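Local coordinates for protein Nup188 (Myceliophthora thermophila, PDB 4KF8) that probably serves as a scaffold nucleoporin of the nuclear pore complex, with structural and functional properties shared with nuclear transport receptors, at residues L37-T47 with L103-V114. Sequence-based numbering, arbitrary orientation.
Sequences LKVLFVVLRGT and LITAILQACLSV
L37 sets its CB against CD2 of L103, 3.6 Å away. K38 crosses the same leucine at about a right angle, its CG beside CD1. L40 brings CD2 to CG2 of I107. The side chain of I107 is a knob in a hole formed by L37, L40, F41 and L44. Its CG2 also touches CD1 of L44, while its CD1 runs back to CB of L37 at 3.8 Å. With an alanine here CG1, CG2 and CD1 are gone, and a gap is likely to open among the four. F41 has CG anti to its backbone N (chi1 -180°), which carries CE1 to CB of A106 at 3.7 Å. The ring meets the carbonyl O of A106 edge-on. Segments 37-46 and 103-113 run nearly parallel, 22° apart. Helices 30-46, 67-84 and 98-113 follow in chain order, consistent with a superhelical, alpha-solenoid-like stack. Helix 67-84 packs on I104, L108 and C111. The small A110 is consistent with the 8.6 Å between the two segment axes. L44 lays CB on CB of A110 at 3.5 Å, and its CD1 reaches SG of C111. R45 bends at chi2 (-65°) and places its guanidinium over CA of A110. Its NH1 makes a weak hydrogen bond of 3.4 Å to OG of S113, which also donates to O of Q109. T47 brings OG1 to CG2 of V114, but OG1 is doubtfully placed.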
loop_
_atom_site.group_PDB
_atom_site.type_symbol
_atom_site.label_atom_id
_atom_site.label_comp_id
_atom_site.label_asym_id
_atom_site.label_seq_id
_atom_site.Cartn_x
_atom_site.Cartn_y
_atom_site.Cartn_z
ATOM N N LEU A 37 1.137 -13.115 -17.783
ATOM C CA LEU A 37 1.496 -12.389 -16.573
ATOM C C LEU A 37 0.833 -13.016 -15.360
ATOM O O LEU A 37 1.414 -13.071 -14.278
ATOM C CB LEU A 37 1.070 -10.929 -16.694
ATOM C CG LEU A 37 1.697 -10.160 -17.854
ATOM C CD1 LEU A 37 1.273 -8.708 -17.829
ATOM C CD2 LEU A 37 3.204 -10.284 -17.817
ATOM N N LYS A 38 -0.393 -13.490 -15.555
ATOM C CA LYS A 38 -1.148 -14.155 -14.501
ATOM C C LYS A 38 -0.565 -15.523 -14.187
ATOM O O LYS A 38 -0.649 -15.996 -13.059
ATOM C CB LYS A 38 -2.617 -14.269 -14.899
ATOM C CG LYS A 38 -3.349 -12.948 -14.842
ATOM C CD LYS A 38 -4.665 -12.979 -15.581
ATOM C CE LYS A 38 -5.340 -11.624 -15.492
ATOM N NZ LYS A 38 -6.537 -11.520 -16.357
ATOM N N VAL A 39 0.029 -16.155 -15.190
ATOM C CA VAL A 39 0.706 -17.427 -14.991
ATOM C C VAL A 39 2.001 -17.181 -14.237
ATOM O O VAL A 39 2.371 -17.950 -13.355
ATOM C CB VAL A 39 0.968 -18.152 -16.336
ATOM C CG1 VAL A 39 2.028 -19.229 -16.183
ATOM C CG2 VAL A 39 -0.324 -18.746 -16.870
ATOM N N LEU A 40 2.674 -16.087 -14.581
ATOM C CA LEU A 40 3.885 -15.661 -13.887
ATOM C C LEU A 40 3.605 -15.409 -12.407
ATOM O O LEU A 40 4.338 -15.877 -11.541
ATOM C CB LEU A 40 4.453 -14.401 -14.544
ATOM C CG LEU A 40 5.718 -13.772 -13.958
ATOM C CD1 LEU A 40 6.894 -14.732 -13.997
ATOM C CD2 LEU A 40 6.042 -12.493 -14.698
ATOM N N PHE A 41 2.527 -14.683 -12.128
ATOM C CA PHE A 41 2.127 -14.387 -10.757
ATOM C C PHE A 41 1.863 -15.639 -9.923
ATOM O O PHE A 41 2.225 -15.696 -8.750
ATOM C CB PHE A 41 0.893 -13.483 -10.736
ATOM C CG PHE A 41 0.423 -13.133 -9.350
ATOM C CD1 PHE A 41 0.956 -12.053 -8.680
ATOM C CD2 PHE A 41 -0.550 -13.892 -8.714
ATOM C CE1 PHE A 41 0.528 -11.732 -7.403
ATOM C CE2 PHE A 41 -0.978 -13.575 -7.438
ATOM C CZ PHE A 41 -0.442 -12.497 -6.785
ATOM N N VAL A 42 1.218 -16.632 -10.524
ATOM C CA VAL A 42 0.947 -17.889 -9.838
ATOM C C VAL A 42 2.243 -18.622 -9.495
ATOM O O VAL A 42 2.439 -19.045 -8.357
ATOM C CB VAL A 42 0.009 -18.802 -10.664
ATOM C CG1 VAL A 42 0.016 -20.215 -10.119
ATOM C CG2 VAL A 42 -1.403 -18.237 -10.677
ATOM N N VAL A 43 3.125 -18.752 -10.482
ATOM C CA VAL A 43 4.425 -19.391 -10.289
ATOM C C VAL A 43 5.246 -18.689 -9.210
ATOM O O VAL A 43 5.807 -19.338 -8.329
ATOM C CB VAL A 43 5.246 -19.414 -11.595
ATOM C CG1 VAL A 43 6.613 -20.035 -11.352
ATOM C CG2 VAL A 43 4.501 -20.172 -12.682
ATOM N N LEU A 44 5.307 -17.362 -9.286
ATOM C CA LEU A 44 6.053 -16.557 -8.321
ATOM C C LEU A 44 5.547 -16.734 -6.893
ATOM O O LEU A 44 6.338 -16.857 -5.959
ATOM C CB LEU A 44 6.015 -15.081 -8.714
ATOM C CG LEU A 44 6.951 -14.647 -9.841
ATOM C CD1 LEU A 44 6.572 -13.272 -10.349
ATOM C CD2 LEU A 44 8.388 -14.666 -9.361
ATOM N N ARG A 45 4.228 -16.738 -6.725
ATOM C CA ARG A 45 3.636 -17.029 -5.429
ATOM C C ARG A 45 3.920 -18.475 -5.055
ATOM O O ARG A 45 4.028 -18.813 -3.879
ATOM C CB ARG A 45 2.130 -16.775 -5.454
ATOM C CG ARG A 45 1.742 -15.311 -5.459
ATOM C CD ARG A 45 2.153 -14.646 -4.157
ATOM N NE ARG A 45 1.893 -13.209 -4.155
ATOM C CZ ARG A 45 2.463 -12.354 -3.314
ATOM N NH1 ARG A 45 3.329 -12.793 -2.412
ATOM N NH2 ARG A 45 2.175 -11.061 -3.376
ATOM N N GLY A 46 4.050 -19.326 -6.065
ATOM C CA GLY A 46 4.329 -20.732 -5.842
ATOM C C GLY A 46 5.769 -20.978 -5.441
ATOM O O GLY A 46 6.122 -22.079 -5.017
ATOM N N THR A 47 6.605 -19.952 -5.575
ATOM C CA THR A 47 8.010 -20.058 -5.198
ATOM C C THR A 47 8.207 -19.878 -3.701
ATOM O O THR A 47 8.877 -18.946 -3.264
ATOM C CB THR A 47 8.889 -19.024 -5.923
ATOM O OG1 THR A 47 8.403 -17.707 -5.643
ATOM C CG2 THR A 47 8.874 -19.262 -7.426
ATOM N N LEU A 103 -1.910 -5.539 -12.047
ATOM C CA LEU A 103 -1.326 -6.853 -12.278
ATOM C C LEU A 103 0.194 -6.770 -12.184
ATOM O O LEU A 103 0.844 -7.659 -11.641
ATOM C CB LEU A 103 -1.733 -7.365 -13.662
ATOM C CG LEU A 103 -1.689 -8.870 -13.932
ATOM C CD1 LEU A 103 -2.783 -9.578 -13.160
ATOM C CD2 LEU A 103 -1.825 -9.148 -15.417
ATOM N N ILE A 104 0.755 -5.695 -12.723
ATOM C CA ILE A 104 2.193 -5.473 -12.669
ATOM C C ILE A 104 2.642 -5.212 -11.234
ATOM O O ILE A 104 3.640 -5.768 -10.777
ATOM C CB ILE A 104 2.610 -4.302 -13.575
ATOM C CG1 ILE A 104 2.280 -4.620 -15.035
ATOM C CG2 ILE A 104 4.099 -4.002 -13.417
ATOM C CD1 ILE A 104 2.295 -3.415 -15.939
ATOM N N THR A 105 1.894 -4.369 -10.528
ATOM C CA THR A 105 2.163 -4.105 -9.118
ATOM C C THR A 105 2.131 -5.407 -8.319
ATOM O O THR A 105 2.918 -5.598 -7.396
ATOM C CB THR A 105 1.147 -3.107 -8.513
ATOM O OG1 THR A 105 1.164 -1.882 -9.255
ATOM C CG2 THR A 105 1.483 -2.811 -7.064
ATOM N N ALA A 106 1.227 -6.305 -8.702
ATOM C CA ALA A 106 1.075 -7.596 -8.037
ATOM C C ALA A 106 2.270 -8.513 -8.276
ATOM O O ALA A 106 2.731 -9.194 -7.358
ATOM C CB ALA A 106 -0.201 -8.269 -8.488
ATOM N N ILE A 107 2.767 -8.530 -9.510
ATOM C CA ILE A 107 3.898 -9.376 -9.864
ATOM C C ILE A 107 5.152 -8.922 -9.120
ATOM O O ILE A 107 5.986 -9.741 -8.734
ATOM C CB ILE A 107 4.133 -9.396 -11.393
ATOM C CG1 ILE A 107 2.916 -9.970 -12.118
ATOM C CG2 ILE A 107 5.352 -10.228 -11.751
ATOM C CD1 ILE A 107 3.088 -10.053 -13.614
ATOM N N LEU A 108 5.260 -7.612 -8.908
ATOM C CA LEU A 108 6.335 -7.023 -8.111
ATOM C C LEU A 108 6.329 -7.550 -6.676
ATOM O O LEU A 108 7.376 -7.905 -6.136
ATOM C CB LEU A 108 6.220 -5.497 -8.108
ATOM C CG LEU A 108 7.194 -4.700 -7.231
ATOM C CD1 LEU A 108 8.640 -4.916 -7.653
ATOM C CD2 LEU A 108 6.849 -3.220 -7.259
ATOM N N GLN A 109 5.144 -7.602 -6.071
ATOM C CA GLN A 109 4.990 -8.108 -4.709
ATOM C C GLN A 109 5.431 -9.560 -4.602
ATOM O O GLN A 109 6.062 -9.959 -3.624
ATOM C CB GLN A 109 3.538 -8.003 -4.249
ATOM C CG GLN A 109 2.871 -6.675 -4.522
ATOM C CD GLN A 109 1.493 -6.578 -3.892
ATOM O OE1 GLN A 109 1.263 -7.080 -2.789
ATOM N NE2 GLN A 109 0.565 -5.935 -4.596
ATOM N N ALA A 110 5.082 -10.349 -5.608
ATOM C CA ALA A 110 5.431 -11.760 -5.624
ATOM C C ALA A 110 6.939 -11.933 -5.742
ATOM O O ALA A 110 7.516 -12.822 -5.121
ATOM C CB ALA A 110 4.723 -12.455 -6.760
ATOM N N CYS A 111 7.566 -11.071 -6.539
ATOM C CA CYS A 111 9.020 -11.071 -6.711
ATOM C C CYS A 111 9.744 -10.769 -5.411
ATOM O O CYS A 111 10.690 -11.462 -5.040
ATOM C CB CYS A 111 9.443 -10.051 -7.774
ATOM S SG CYS A 111 8.942 -10.454 -9.467
ATOM N N LEU A 112 9.291 -9.730 -4.719
ATOM C CA LEU A 112 9.949 -9.275 -3.497
ATOM C C LEU A 112 9.654 -10.166 -2.292
ATOM O O LEU A 112 10.235 -9.984 -1.225
ATOM C CB LEU A 112 9.567 -7.823 -3.192
ATOM C CG LEU A 112 9.841 -6.815 -4.312
ATOM C CD1 LEU A 112 9.380 -5.422 -3.919
ATOM C CD2 LEU A 112 11.314 -6.814 -4.696
ATOM N N SER A 113 8.757 -11.131 -2.467
ATOM C CA SER A 113 8.398 -12.043 -1.388
ATOM C C SER A 113 9.226 -13.323 -1.447
ATOM O O SER A 113 9.314 -14.063 -0.468
ATOM C CB SER A 113 6.907 -12.379 -1.448
ATOM O OG SER A 113 6.119 -11.203 -1.445
ATOM N N VAL A 114 9.830 -13.576 -2.602
ATOM C CA VAL A 114 10.629 -14.776 -2.822
ATOM C C VAL A 114 11.837 -14.794 -1.891
ATOM O O VAL A 114 12.498 -13.771 -1.717
ATOM C CB VAL A 114 11.110 -14.846 -4.288
ATOM C CG1 VAL A 114 12.026 -16.040 -4.513
ATOM C CG2 VAL A 114 9.926 -14.896 -5.233
#